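Local coordinates for HIAXHD3 (Humicola insolens, PDB 3ZXK), which hydrolyses arabinofuranose side chains, probably those of xylan, as a family 43 glycoside hydrolase used as the scaffold for engineering added endo-xylanase activity, at residues R231-R236 against A278-T283; G251-P256 against H261-M266; A408-W413 against A419-V424; F479-D484 against T490-A495. All coordinates share one frame; numbering follows the deposited sequence. Where two conformers were deposited one is given.

In the fold
From the N terminus, residues 231-236 open contact 1. Before 278-283 closes it, the chain makes the hairpin of contact 2, 251-256 with 261-266, which is therefore nested inside the larger loop. The two centres lie about 11 Å apart and the contacts touch, since strands 260-267 and 273-282 are neighbours in one sheet of the catalytic propeller. Contacts 3 and 4 follow in series in the C-terminal concanavalin A-like region, each closing a short hairpin. Their centres are about 10 Å apart, with Ile410, Ile421 and Met423 packed on the second hairpin, so they join the two sheets of a sandwich. Contacts 1 and 3 have centres about 50 Å apart.

Contact 1 of 4, residues R231-R236 against A278-T283; sequences RTLVSR and APLRWT
The Arg231 guanidinium meets Thr283 obliquely, and NH1 stays 4.2 Å from Thr283 OG1, a distance that indicates proximity rather than a bond. Asp285, just beyond the segment, bridges both groups: one carboxylate oxygen forms a salt bridge with NH2 of Arg231 and the other hydrogen-bonds OG1 of Thr283, which has Trp287 N as its second partner. The Trp287 ring adds a cation-pi partner for the guanidinium.

The second point of touch is wholly apolar. Leu233 CD1 rests 4.0 Å from Leu280 CD2, and the two side chains cross at about a right angle. A first torsion that sets CG opposite the backbone N (chi1 -173°) carries the branched end of Leu233 closer to the facing strand than its CB bond alone would. Tyr262 touches both leucines and so closes the same apolar cluster.

The backbones remain well separated, with CA of Leu233 and CA of Leu280 9.7 Å apart, and only 98 Å² is buried; this is contact through side chains between different sheets. Leu233 and Val234 both face Glu214, a classic beta bulge where the chain turns a corner. Apolar contact of this kind, between successive antiparallel sheets, joins neighbouring blades in the five-bladed beta-propeller of family 43.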
loop_
_atom_site.group_PDB
_atom_site.type_symbol
_atom_site.label_atom_id
_atom_site.label_comp_id
_atom_site.label_asym_id
_atom_site.label_seq_id
_atom_site.Cartn_x
_atom_site.Cartn_y
_atom_site.Cartn_z
ATOM N N ARG A 231 -28.365 -0.483 -6.964
ATOM C CA ARG A 231 -28.228 -0.860 -8.369
ATOM C C ARG A 231 -26.820 -1.387 -8.560
ATOM O O ARG A 231 -25.927 -1.052 -7.816
ATOM C CB ARG A 231 -28.392 0.347 -9.294
ATOM C CG ARG A 231 -29.808 0.876 -9.403
ATOM C CD ARG A 231 -29.961 1.789 -10.607
ATOM N NE ARG A 231 -31.323 2.311 -10.666
ATOM C CZ ARG A 231 -31.782 3.112 -11.617
ATOM N NH1 ARG A 231 -30.987 3.482 -12.610
ATOM N NH2 ARG A 231 -33.042 3.548 -11.571
ATOM N N THR A 232 -26.620 -2.195 -9.589
ATOM C CA THR A 232 -25.283 -2.656 -9.929
ATOM C C THR A 232 -24.483 -1.533 -10.581
ATOM O O THR A 232 -24.987 -0.817 -11.451
ATOM C CB THR A 232 -25.396 -3.861 -10.853
ATOM O OG1 THR A 232 -26.043 -4.916 -10.124
ATOM C CG2 THR A 232 -24.004 -4.323 -11.341
ATOM N N LEU A 233 -23.251 -1.352 -10.146
ATOM C CA LEU A 233 -22.329 -0.467 -10.862
ATOM C C LEU A 233 -21.464 -1.299 -11.825
ATOM O O LEU A 233 -21.347 -0.987 -13.024
ATOM C CB LEU A 233 -21.475 0.327 -9.863
ATOM C CG LEU A 233 -20.571 1.421 -10.423
ATOM C CD1 LEU A 233 -21.369 2.489 -11.160
ATOM C CD2 LEU A 233 -19.773 2.021 -9.278
ATOM N N VAL A 234 -20.844 -2.347 -11.308
ATOM C CA VAL A 234 -20.197 -3.331 -12.173
ATOM C C VAL A 234 -20.436 -4.708 -11.597
ATOM O O VAL A 234 -20.508 -4.886 -10.374
ATOM C CB VAL A 234 -18.669 -3.146 -12.353
ATOM C CG1 VAL A 234 -18.322 -1.857 -13.093
ATOM C CG2 VAL A 234 -17.925 -3.317 -11.031
ATOM N N SER A 235 -20.526 -5.701 -12.467
ATOM C CA SER A 235 -20.587 -7.079 -11.976
ATOM C C SER A 235 -19.899 -7.964 -12.973
ATOM O O SER A 235 -20.359 -8.100 -14.127
ATOM C CB SER A 235 -22.029 -7.524 -11.750
ATOM O OG SER A 235 -22.068 -8.853 -11.244
ATOM N N ARG A 236 -18.774 -8.524 -12.536
ATOM C CA ARG A 236 -17.946 -9.416 -13.357
ATOM C C ARG A 236 -17.653 -8.760 -14.706
ATOM O O ARG A 236 -17.713 -9.414 -15.746
ATOM C CB ARG A 236 -18.629 -10.782 -13.529
ATOM C CG ARG A 236 -18.891 -11.481 -12.187
ATOM C CD ARG A 236 -19.440 -12.906 -12.330
ATOM N NE ARG A 236 -18.428 -13.821 -12.865
ATOM C CZ ARG A 236 -17.480 -14.414 -12.147
ATOM N NH1 ARG A 236 -17.384 -14.198 -10.835
ATOM N NH2 ARG A 236 -16.608 -15.221 -12.754
ATOM N N ALA A 278 -12.358 4.521 -14.788
ATOM C CA ALA A 278 -13.342 4.708 -15.885
ATOM C C ALA A 278 -14.226 5.949 -15.653
ATOM O O ALA A 278 -14.522 6.295 -14.527
ATOM C CB ALA A 278 -14.203 3.472 -16.041
ATOM N N PRO A 279 -14.685 6.586 -16.726
ATOM C CA PRO A 279 -15.683 7.637 -16.543
ATOM C C PRO A 279 -17.044 7.076 -16.110
ATOM O O PRO A 279 -17.379 5.904 -16.394
ATOM C CB PRO A 279 -15.819 8.258 -17.936
ATOM C CG PRO A 279 -14.797 7.578 -18.789
ATOM C CD PRO A 279 -14.482 6.264 -18.145
ATOM N N LEU A 280 -17.790 7.909 -15.387
ATOM C CA LEU A 280 -19.196 7.674 -15.069
ATOM C C LEU A 280 -20.113 8.616 -15.829
ATOM O O LEU A 280 -19.745 9.735 -16.115
ATOM C CB LEU A 280 -19.417 7.933 -13.583
ATOM C CG LEU A 280 -18.780 6.961 -12.612
ATOM C CD1 LEU A 280 -18.965 7.499 -11.205
ATOM C CD2 LEU A 280 -19.378 5.566 -12.734
ATOM N N ARG A 281 -21.317 8.149 -16.149
ATOM C CA ARG A 281 -22.403 9.038 -16.558
ATOM C C ARG A 281 -23.492 8.925 -15.486
ATOM O O ARG A 281 -23.540 7.959 -14.726
ATOM C CB ARG A 281 -22.954 8.649 -17.940
ATOM C CG ARG A 281 -23.502 7.240 -17.996
ATOM C CD ARG A 281 -24.067 6.858 -19.359
ATOM N NE ARG A 281 -24.456 5.455 -19.307
ATOM C CZ ARG A 281 -23.776 4.455 -19.869
ATOM N NH1 ARG A 281 -22.688 4.700 -20.594
ATOM N NH2 ARG A 281 -24.209 3.208 -19.736
ATOM N N TRP A 282 -24.337 9.931 -15.397
ATOM C CA TRP A 282 -25.461 9.894 -14.482
ATOM C C TRP A 282 -26.724 9.702 -15.263
ATOM O O TRP A 282 -26.931 10.353 -16.288
ATOM C CB TRP A 282 -25.502 11.180 -13.675
ATOM C CG TRP A 282 -24.394 11.204 -12.651
ATOM C CD1 TRP A 282 -23.072 11.612 -12.817
ATOM C CD2 TRP A 282 -24.480 10.707 -11.289
ATOM N NE1 TRP A 282 -22.365 11.452 -11.650
ATOM C CE2 TRP A 282 -23.158 10.912 -10.687
ATOM C CE3 TRP A 282 -25.508 10.175 -10.514
ATOM C CZ2 TRP A 282 -22.891 10.561 -9.372
ATOM C CZ3 TRP A 282 -25.228 9.825 -9.192
ATOM C CH2 TRP A 282 -23.950 10.031 -8.635
ATOM N N THR A 283 -27.580 8.796 -14.793
ATOM C CA THR A 283 -28.895 8.640 -15.387
ATOM C C THR A 283 -29.776 9.842 -15.052
ATOM O O THR A 283 -29.500 10.617 -14.119
ATOM C CB THR A 283 -29.616 7.353 -14.939
ATOM O OG1 THR A 283 -29.952 7.465 -13.552
ATOM C CG2 THR A 283 -28.732 6.129 -15.160
#

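Contact 2 of 4, residues G251-P256 against H261-M266; sequences GIVDAP and HYVAFM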
loop_
_atom_site.group_PDB
_atom_site.type_symbol
_atom_site.label_atom_id
_atom_site.label_comp_id
_atom_site.label_asym_id
_atom_site.label_seq_id
_atom_site.Cartn_x
_atom_site.Cartn_y
_atom_site.Cartn_z
ATOM N N GLY A 251 -13.709 3.717 -5.194
ATOM C CA GLY A 251 -14.677 4.779 -4.934
ATOM C C GLY A 251 -14.832 5.683 -6.125
ATOM O O GLY A 251 -14.192 5.492 -7.164
ATOM N N ILE A 252 -15.695 6.674 -5.959
ATOM C CA ILE A 252 -15.979 7.593 -7.052
ATOM C C ILE A 252 -15.582 9.006 -6.659
ATOM O O ILE A 252 -15.550 9.346 -5.474
ATOM C CB ILE A 252 -17.456 7.531 -7.511
ATOM C CG1 ILE A 252 -18.420 7.887 -6.368
ATOM C CG2 ILE A 252 -17.754 6.131 -8.086
ATOM C CD1 ILE A 252 -19.849 8.140 -6.831
ATOM N N VAL A 253 -15.289 9.845 -7.656
ATOM C CA VAL A 253 -14.754 11.173 -7.395
ATOM C C VAL A 253 -15.078 12.086 -8.572
ATOM O O VAL A 253 -15.129 11.623 -9.726
ATOM C CB VAL A 253 -13.245 11.135 -7.086
ATOM C CG1 VAL A 253 -12.418 10.575 -8.273
ATOM C CG2 VAL A 253 -12.758 12.522 -6.686
ATOM N N ASP A 254 -15.316 13.355 -8.268
ATOM C CA ASP A 254 -15.648 14.367 -9.254
ATOM C C ASP A 254 -14.379 15.111 -9.657
ATOM O O ASP A 254 -13.560 15.461 -8.800
ATOM C CB ASP A 254 -16.674 15.371 -8.702
ATOM C CG ASP A 254 -16.269 16.006 -7.344
ATOM O OD1 ASP A 254 -16.007 15.262 -6.356
ATOM O OD2 ASP A 254 -16.313 17.247 -7.221
ATOM N N ALA A 255 -14.214 15.344 -10.951
ATOM C CA ALA A 255 -13.142 16.228 -11.436
ATOM C C ALA A 255 -13.604 17.687 -11.367
ATOM O O ALA A 255 -14.802 17.967 -11.178
ATOM C CB ALA A 255 -12.730 15.842 -12.854
ATOM N N PRO A 256 -12.667 18.637 -11.494
ATOM C CA PRO A 256 -13.089 20.040 -11.447
ATOM C C PRO A 256 -14.158 20.415 -12.486
ATOM O O PRO A 256 -14.949 21.321 -12.233
ATOM C CB PRO A 256 -11.783 20.804 -11.699
ATOM C CG PRO A 256 -10.737 19.894 -11.165
ATOM C CD PRO A 256 -11.195 18.514 -11.556
ATOM N N HIS A 261 -15.810 9.977 -11.975
ATOM C CA HIS A 261 -14.966 8.846 -12.371
ATOM C C HIS A 261 -15.013 7.774 -11.311
ATOM O O HIS A 261 -15.112 8.067 -10.106
ATOM C CB HIS A 261 -13.544 9.347 -12.603
ATOM C CG HIS A 261 -13.469 10.388 -13.686
ATOM N ND1 HIS A 261 -13.223 10.076 -14.974
ATOM C CD2 HIS A 261 -13.722 11.762 -13.650
ATOM C CE1 HIS A 261 -13.272 11.205 -15.728
ATOM N NE2 HIS A 261 -13.582 12.237 -14.914
ATOM N N TYR A 262 -14.945 6.520 -11.739
ATOM C CA TYR A 262 -14.917 5.394 -10.792
ATOM C C TYR A 262 -13.457 4.886 -10.765
ATOM O O TYR A 262 -12.877 4.540 -11.825
ATOM C CB TYR A 262 -15.935 4.312 -11.213
ATOM C CG TYR A 262 -15.932 3.056 -10.361
ATOM C CD1 TYR A 262 -15.571 3.092 -9.003
ATOM C CD2 TYR A 262 -16.272 1.816 -10.915
ATOM C CE1 TYR A 262 -15.562 1.944 -8.227
ATOM C CE2 TYR A 262 -16.248 0.675 -10.161
ATOM C CZ TYR A 262 -15.874 0.727 -8.835
ATOM O OH TYR A 262 -15.866 -0.453 -8.119
ATOM N N VAL A 263 -12.857 4.897 -9.579
ATOM C CA VAL A 263 -11.489 4.386 -9.407
ATOM C C VAL A 263 -11.654 3.080 -8.657
ATOM O O VAL A 263 -12.022 3.072 -7.487
ATOM C CB VAL A 263 -10.575 5.340 -8.597
ATOM C CG1 VAL A 263 -9.157 4.805 -8.567
ATOM C CG2 VAL A 263 -10.577 6.724 -9.223
ATOM N N ALA A 264 -11.403 1.973 -9.340
ATOM C CA ALA A 264 -11.552 0.641 -8.712
ATOM C C ALA A 264 -10.175 0.004 -8.604
ATOM O O ALA A 264 -9.183 0.615 -9.029
ATOM C CB ALA A 264 -12.491 -0.258 -9.532
ATOM N N PHE A 265 -10.056 -1.205 -8.052
ATOM C CA PHE A 265 -8.782 -1.883 -8.245
ATOM C C PHE A 265 -8.978 -3.288 -8.758
ATOM O O PHE A 265 -10.090 -3.853 -8.673
ATOM C CB PHE A 265 -7.888 -1.879 -6.966
ATOM C CG PHE A 265 -8.566 -2.445 -5.759
ATOM C CD1 PHE A 265 -8.590 -3.827 -5.549
ATOM C CD2 PHE A 265 -9.186 -1.599 -4.830
ATOM C CE1 PHE A 265 -9.222 -4.362 -4.428
ATOM C CE2 PHE A 265 -9.796 -2.127 -3.714
ATOM C CZ PHE A 265 -9.815 -3.499 -3.507
ATOM N N MET A 266 -7.886 -3.831 -9.305
ATOM C CA MET A 266 -7.799 -5.179 -9.863
ATOM C C MET A 266 -7.005 -6.068 -8.906
ATOM O O MET A 266 -6.057 -5.579 -8.269
ATOM C CB MET A 266 -7.023 -5.141 -11.188
ATOM C CG MET A 266 -7.579 -4.210 -12.257
ATOM S SD MET A 266 -9.225 -4.666 -12.857
ATOM C CE MET A 266 -8.974 -6.320 -13.516
#
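His261 and Val253 form a hydrogen-bonded antiparallel pair: His261 N donates to Val253 O at 2.9 Å, and His261 O takes back the N-H of Val253 at 3.0 Å. The imidazole turns toward Ala255, whose CB lies 4.2 Å from NE2, obliquely to the ring; that nitrogen is hydrogen-bonded to Thr259 OG1.

Tyr262 follows in the non-hydrogen-bonded pair with Ile252. Its CG stands anti to the backbone N (chi1 176°), which swings the ring alongside the first strand, so that Gly251 O sits near the ring plane at the edge, 3.3 Å from CD1. Ile252 CG2 reaches the same CD1 at 3.9 Å, the two side chains crossing at about a right angle. Beyond the ring, OH is bonded to the carbonyl of Gln249, a residue of the glycan pocket.

Val263 then closes the register on Gly251. Val263 N donates to Gly251 O at 2.8 Å, while Gly251 N returns a bond to Val263 O. Further on, Phe265 continues the pairing on His248 and touches the bound arabinofuranose.

Four backbone bonds therefore satisfy the paired peptide groups in a buried setting, and Tyr262 brings its hydroxyl to a pocket residue's backbone, consistent with a well-bonded strand pair behind the pocket residues.

Contact 3 of 4, residues A408-W413 against A419-V424; sequences AYIGVW and ARIVMV
Tyr409 and Val424 pair by two backbone bonds, as do Gly411 with Val422 and Trp413 with Arg420, so six N-H groups and six carbonyls are matched across the strands; Gly411 N to Val422 O, at 2.9 Å, is representative. Between them Ile421 CA adds a CA-H...O contact to Gly411 O at 3.2 Å. The intervening peptides turn outward to the flanking strands: Ala408, Ile410 and Val412 bond to Leu402, Ala400 and Ala398, and Ile421 to Gly446.

The side chains satisfy one another too. Trp413 NE1 donates to Tyr409 OH at 2.9 Å, with the oxygen only 1° out of the indole plane and an angle at hydrogen of 151°. Tyr409 reaches this point because its CG sits between the backbone N and carbonyl carbon (chi1 69°), which lays the ring over Val424: Val424 CB stands above the ring centre, 3.7 Å from the centroid, and Val424 CG2 lies 3.5 Å from Tyr409 CZ. Val422 CG2 similarly covers the five-membered ring of Trp413, 3.5 Å from its centroid. A leucine in place of Tyr409 would probably leave the indole N-H of Trp413 without its acceptor and Val424 without a flat surface to pack on. Arg420 finds its acceptors outside, NE on Asn445 and NH1 on Gln415.

Ile410, Ile421 and Met423 occupy the other face and pack against strands 476-482 and 490-497. A regular antiparallel hairpin with one face buried on a second sheet is characteristic of the concanavalin A-like beta sandwich.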
loop_
_atom_site.group_PDB
_atom_site.type_symbol
_atom_site.label_atom_id
_atom_site.label_comp_id
_atom_site.label_asym_id
_atom_site.label_seq_id
_atom_site.Cartn_x
_atom_site.Cartn_y
_atom_site.Cartn_z
ATOM N N ALA A 408 12.396 -15.105 -1.029
ATOM C CA ALA A 408 13.754 -15.529 -1.373
ATOM C C ALA A 408 14.594 -14.286 -1.304
ATOM O O ALA A 408 14.069 -13.161 -1.425
ATOM C CB ALA A 408 13.825 -16.124 -2.790
ATOM N N TYR A 409 15.901 -14.470 -1.152
ATOM C CA TYR A 409 16.810 -13.348 -1.094
ATOM C C TYR A 409 18.194 -13.667 -1.628
ATOM O O TYR A 409 18.558 -14.842 -1.743
ATOM C CB TYR A 409 16.905 -12.771 0.310
ATOM C CG TYR A 409 17.581 -13.569 1.418
ATOM C CD1 TYR A 409 18.990 -13.735 1.453
ATOM C CD2 TYR A 409 16.842 -14.069 2.493
ATOM C CE1 TYR A 409 19.617 -14.388 2.510
ATOM C CE2 TYR A 409 17.452 -14.717 3.560
ATOM C CZ TYR A 409 18.845 -14.891 3.546
ATOM O OH TYR A 409 19.493 -15.475 4.593
ATOM N N ILE A 410 18.931 -12.610 -1.989
ATOM C CA ILE A 410 20.355 -12.723 -2.247
ATOM C C ILE A 410 21.012 -11.815 -1.201
ATOM O O ILE A 410 20.521 -10.702 -0.915
ATOM C CB ILE A 410 20.742 -12.324 -3.688
ATOM C CG1 ILE A 410 22.226 -12.643 -3.930
ATOM C CG2 ILE A 410 20.381 -10.865 -3.977
ATOM C CD1 ILE A 410 22.633 -12.564 -5.386
ATOM N N GLY A 411 22.079 -12.285 -0.575
ATOM C CA GLY A 411 22.652 -11.504 0.508
ATOM C C GLY A 411 24.005 -11.985 0.914
ATOM O O GLY A 411 24.663 -12.752 0.191
ATOM N N VAL A 412 24.432 -11.493 2.068
ATOM C CA VAL A 412 25.748 -11.804 2.604
ATOM C C VAL A 412 25.564 -12.450 3.964
ATOM O O VAL A 412 24.770 -11.975 4.790
ATOM C CB VAL A 412 26.629 -10.542 2.756
ATOM C CG1 VAL A 412 28.015 -10.871 3.353
ATOM C CG2 VAL A 412 26.794 -9.836 1.414
ATOM N N TRP A 413 26.237 -13.580 4.143
ATOM C CA TRP A 413 26.345 -14.262 5.438
ATOM C C TRP A 413 27.762 -14.086 5.947
ATOM O O TRP A 413 28.748 -14.393 5.245
ATOM C CB TRP A 413 26.018 -15.760 5.315
ATOM C CG TRP A 413 24.555 -16.060 5.188
ATOM C CD1 TRP A 413 23.526 -15.182 4.915
ATOM C CD2 TRP A 413 23.945 -17.354 5.368
ATOM N NE1 TRP A 413 22.328 -15.835 4.899
ATOM C CE2 TRP A 413 22.515 -17.166 5.176
ATOM C CE3 TRP A 413 24.437 -18.622 5.662
ATOM C CZ2 TRP A 413 21.612 -18.228 5.302
ATOM C CZ3 TRP A 413 23.541 -19.679 5.792
ATOM C CH2 TRP A 413 22.163 -19.490 5.612
ATOM N N ALA A 419 33.016 -13.585 5.019
ATOM C CA ALA A 419 31.769 -13.073 4.463
ATOM C C ALA A 419 31.614 -13.622 3.060
ATOM O O ALA A 419 32.570 -13.632 2.270
ATOM C CB ALA A 419 31.734 -11.559 4.424
ATOM N N ARG A 420 30.428 -14.121 2.760
ATOM C CA ARG A 420 30.176 -14.632 1.432
ATOM C C ARG A 420 28.763 -14.359 0.980
ATOM O O ARG A 420 27.826 -14.223 1.790
ATOM C CB ARG A 420 30.470 -16.116 1.354
ATOM C CG ARG A 420 29.373 -16.988 1.904
ATOM C CD ARG A 420 29.673 -18.433 1.604
ATOM N NE ARG A 420 28.556 -19.322 1.873
ATOM C CZ ARG A 420 28.219 -19.778 3.075
ATOM N NH1 ARG A 420 28.880 -19.408 4.183
ATOM N NH2 ARG A 420 27.208 -20.614 3.168
ATOM N N ILE A 421 28.621 -14.294 -0.329
ATOM C CA ILE A 421 27.314 -14.110 -0.941
ATOM C C ILE A 421 26.577 -15.434 -1.009
ATOM O O ILE A 421 27.181 -16.455 -1.322
ATOM C CB ILE A 421 27.453 -13.500 -2.351
ATOM C CG1 ILE A 421 28.248 -12.204 -2.239
ATOM C CG2 ILE A 421 26.099 -13.229 -2.992
ATOM C CD1 ILE A 421 28.745 -11.669 -3.552
ATOM N N VAL A 422 25.290 -15.406 -0.674
ATOM C CA VAL A 422 24.401 -16.563 -0.748
ATOM C C VAL A 422 23.072 -16.170 -1.392
ATOM O O VAL A 422 22.660 -14.989 -1.340
ATOM C CB VAL A 422 24.119 -17.182 0.658
ATOM C CG1 VAL A 422 25.397 -17.738 1.291
ATOM C CG2 VAL A 422 23.474 -16.152 1.583
ATOM N N MET A 423 22.410 -17.144 -2.003
ATOM C CA MET A 423 21.025 -16.987 -2.416
ATOM C C MET A 423 20.222 -18.019 -1.624
ATOM O O MET A 423 20.560 -19.183 -1.645
ATOM C CB MET A 423 20.894 -17.150 -3.953
ATOM C CG MET A 423 19.500 -16.892 -4.494
ATOM S SD MET A 423 18.421 -18.340 -4.364
ATOM C CE MET A 423 16.865 -17.795 -5.091
ATOM N N VAL A 424 19.185 -17.556 -0.920
ATOM C CA VAL A 424 18.331 -18.347 -0.041
ATOM C C VAL A 424 16.892 -18.367 -0.571
ATOM O O VAL A 424 16.314 -17.314 -0.939
ATOM C CB VAL A 424 18.371 -17.760 1.395
ATOM C CG1 VAL A 424 17.289 -18.351 2.311
ATOM C CG2 VAL A 424 19.775 -17.893 1.987
#

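Contact 4 of 4, residues F479-D484 against T490-A495; sequences FYYSID and TRLGPA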
loop_
_atom_site.group_PDB
_atom_site.type_symbol
_atom_site.label_atom_id
_atom_site.label_comp_id
_atom_site.label_asym_id
_atom_site.label_seq_id
_atom_site.Cartn_x
_atom_site.Cartn_y
_atom_site.Cartn_z
ATOM N N PHE A 479 18.027 -13.399 -9.249
ATOM C CA PHE A 479 18.869 -12.629 -8.348
ATOM C C PHE A 479 20.297 -12.519 -8.898
ATOM O O PHE A 479 20.819 -13.479 -9.489
ATOM C CB PHE A 479 18.902 -13.297 -6.965
ATOM C CG PHE A 479 17.555 -13.335 -6.261
ATOM C CD1 PHE A 479 16.645 -14.375 -6.474
ATOM C CD2 PHE A 479 17.202 -12.324 -5.374
ATOM C CE1 PHE A 479 15.403 -14.393 -5.842
ATOM C CE2 PHE A 479 15.973 -12.345 -4.724
ATOM C CZ PHE A 479 15.060 -13.366 -4.969
ATOM N N TYR A 480 20.920 -11.359 -8.692
ATOM C CA TYR A 480 22.261 -11.077 -9.211
ATOM C C TYR A 480 23.064 -10.280 -8.193
ATOM O O TYR A 480 22.486 -9.606 -7.343
ATOM C CB TYR A 480 22.168 -10.230 -10.493
ATOM C CG TYR A 480 21.240 -10.796 -11.538
ATOM C CD1 TYR A 480 19.856 -10.665 -11.387
ATOM C CD2 TYR A 480 21.733 -11.476 -12.669
ATOM C CE1 TYR A 480 18.990 -11.178 -12.301
ATOM C CE2 TYR A 480 20.856 -12.006 -13.612
ATOM C CZ TYR A 480 19.476 -11.861 -13.393
ATOM O OH TYR A 480 18.528 -12.357 -14.248
ATOM N N TYR A 481 24.388 -10.387 -8.284
ATOM C CA TYR A 481 25.251 -9.525 -7.497
ATOM C C TYR A 481 26.310 -8.902 -8.374
ATOM O O TYR A 481 26.617 -9.429 -9.441
ATOM C CB TYR A 481 25.909 -10.303 -6.342
ATOM C CG TYR A 481 26.909 -11.350 -6.819
ATOM C CD1 TYR A 481 28.268 -11.033 -7.022
ATOM C CD2 TYR A 481 26.504 -12.659 -7.076
ATOM C CE1 TYR A 481 29.167 -11.985 -7.486
ATOM C CE2 TYR A 481 27.416 -13.620 -7.499
ATOM C CZ TYR A 481 28.741 -13.275 -7.722
ATOM O OH TYR A 481 29.655 -14.237 -8.149
ATOM N N SER A 482 26.822 -7.765 -7.907
ATOM C CA SER A 482 28.003 -7.119 -8.468
ATOM C C SER A 482 28.985 -6.762 -7.374
ATOM O O SER A 482 28.628 -6.158 -6.361
ATOM C CB SER A 482 27.654 -5.857 -9.260
ATOM O OG SER A 482 28.842 -5.214 -9.704
ATOM N N ILE A 483 30.236 -7.120 -7.610
ATOM C CA ILE A 483 31.324 -6.680 -6.751
ATOM C C ILE A 483 32.336 -5.868 -7.566
ATOM O O ILE A 483 33.508 -5.766 -7.206
ATOM C CB ILE A 483 31.984 -7.864 -6.011
ATOM C CG1 ILE A 483 32.392 -8.965 -6.984
ATOM C CG2 ILE A 483 31.025 -8.433 -4.973
ATOM C CD1 ILE A 483 33.575 -9.793 -6.523
ATOM N N ASP A 484 31.869 -5.275 -8.661
ATOM C CA ASP A 484 32.706 -4.340 -9.415
ATOM C C ASP A 484 31.978 -3.018 -9.682
ATOM O O ASP A 484 32.004 -2.488 -10.791
ATOM C CB ASP A 484 33.260 -4.991 -10.685
ATOM C CG ASP A 484 32.202 -5.236 -11.740
ATOM O OD1 ASP A 484 30.987 -5.169 -11.452
ATOM O OD2 ASP A 484 32.596 -5.492 -12.887
ATOM N N THR A 490 26.415 -10.835 -11.856
ATOM C CA THR A 490 26.474 -12.278 -11.953
ATOM C C THR A 490 25.213 -12.855 -11.352
ATOM O O THR A 490 24.852 -12.533 -10.229
ATOM C CB THR A 490 27.711 -12.794 -11.217
ATOM O OG1 THR A 490 28.867 -12.188 -11.805
ATOM C CG2 THR A 490 27.817 -14.308 -11.296
ATOM N N ARG A 491 24.538 -13.684 -12.139
ATOM C CA ARG A 491 23.367 -14.439 -11.699
ATOM C C ARG A 491 23.736 -15.457 -10.609
ATOM O O ARG A 491 24.750 -16.148 -10.712
ATOM C CB ARG A 491 22.765 -15.125 -12.929
ATOM C CG ARG A 491 21.702 -16.158 -12.652
ATOM C CD ARG A 491 20.356 -15.566 -12.258
ATOM N NE ARG A 491 19.476 -16.681 -11.921
ATOM C CZ ARG A 491 18.810 -17.417 -12.810
ATOM N NH1 ARG A 491 18.868 -17.124 -14.116
ATOM N NH2 ARG A 491 18.078 -18.440 -12.387
ATOM N N LEU A 492 22.894 -15.569 -9.578
ATOM C CA LEU A 492 23.129 -16.546 -8.514
ATOM C C LEU A 492 21.835 -17.240 -8.117
ATOM O O LEU A 492 20.855 -16.598 -7.772
ATOM C CB LEU A 492 23.766 -15.898 -7.281
ATOM C CG LEU A 492 24.197 -16.829 -6.130
ATOM C CD1 LEU A 492 25.326 -17.773 -6.583
ATOM C CD2 LEU A 492 24.651 -15.984 -4.944
ATOM N N GLY A 493 21.855 -18.563 -8.154
ATOM C CA GLY A 493 20.734 -19.334 -7.669
ATOM C C GLY A 493 19.750 -19.635 -8.774
ATOM O O GLY A 493 19.877 -19.125 -9.890
ATOM N N PRO A 494 18.750 -20.482 -8.465
ATOM C CA PRO A 494 17.642 -20.812 -9.374
ATOM C C PRO A 494 16.705 -19.621 -9.594
ATOM O O PRO A 494 16.798 -18.619 -8.868
ATOM C CB PRO A 494 16.932 -21.955 -8.641
ATOM C CG PRO A 494 17.217 -21.718 -7.200
ATOM C CD PRO A 494 18.576 -21.099 -7.129
ATOM N N ALA A 495 15.817 -19.718 -10.589
ATOM C CA ALA A 495 14.736 -18.736 -10.725
ATOM C C ALA A 495 13.699 -19.075 -9.669
ATOM O O ALA A 495 13.329 -20.247 -9.498
ATOM C CB ALA A 495 14.114 -18.793 -12.112
HETATM O O HOH W 1 18.465 -16.310 -9.166
HETATM O O HOH W 2 19.235 -14.770 -15.504
#
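Tyr480 and Arg491 face each other in a non-hydrogen-bonded pair, and the arginine can be followed along the tyrosine ring. Its CB lies 3.7 Å from Tyr480 CE2. The chain first runs away from the backbone N (chi1 169°), and a bend at chi2 (75°) turns CD back over the ring face, 4.2 Å from the centroid in a CH-pi contact; CD also approaches Phe479 O at 3.5 Å. NE donates to a water (water 1) at 3.0 Å, which also accepts from Phe479 N. NE and NH2 each make a weak hydrogen bond to Gly493 O. At the far tip, NH1 gives a hydrogen to water 2 at 2.8 Å, and the same water is hydrogen-bonded to Tyr480 OH, which also bonds Thr478 OG1. The ring and guanidinium planes are 63° apart: the aliphatic CD makes the CH-pi contact, and the polar end is bound mainly by the two waters.

Tyr481 and Thr490 lie side by side on the other face, Thr490 CB sitting over the ring 4.0 Å from its centroid. Leu492 CB comes to the ring's edge, and Ile421 also touches Tyr481. Replacing Tyr481 by an alanine would probably leave Thr490 CB without the ring it sits over and open a gap beside Leu492 CB and Ile421, where the ring had packed.

Two backbone bonds link Tyr481 with Thr490, and Leu492 N adds another to Phe479 O at 2.9 Å. With Phe479 and Leu492 packed on strands 406-415 and 418-429, this is an edge hairpin of a two-sheet sandwich, strand 490-497 being outermost in its sheet.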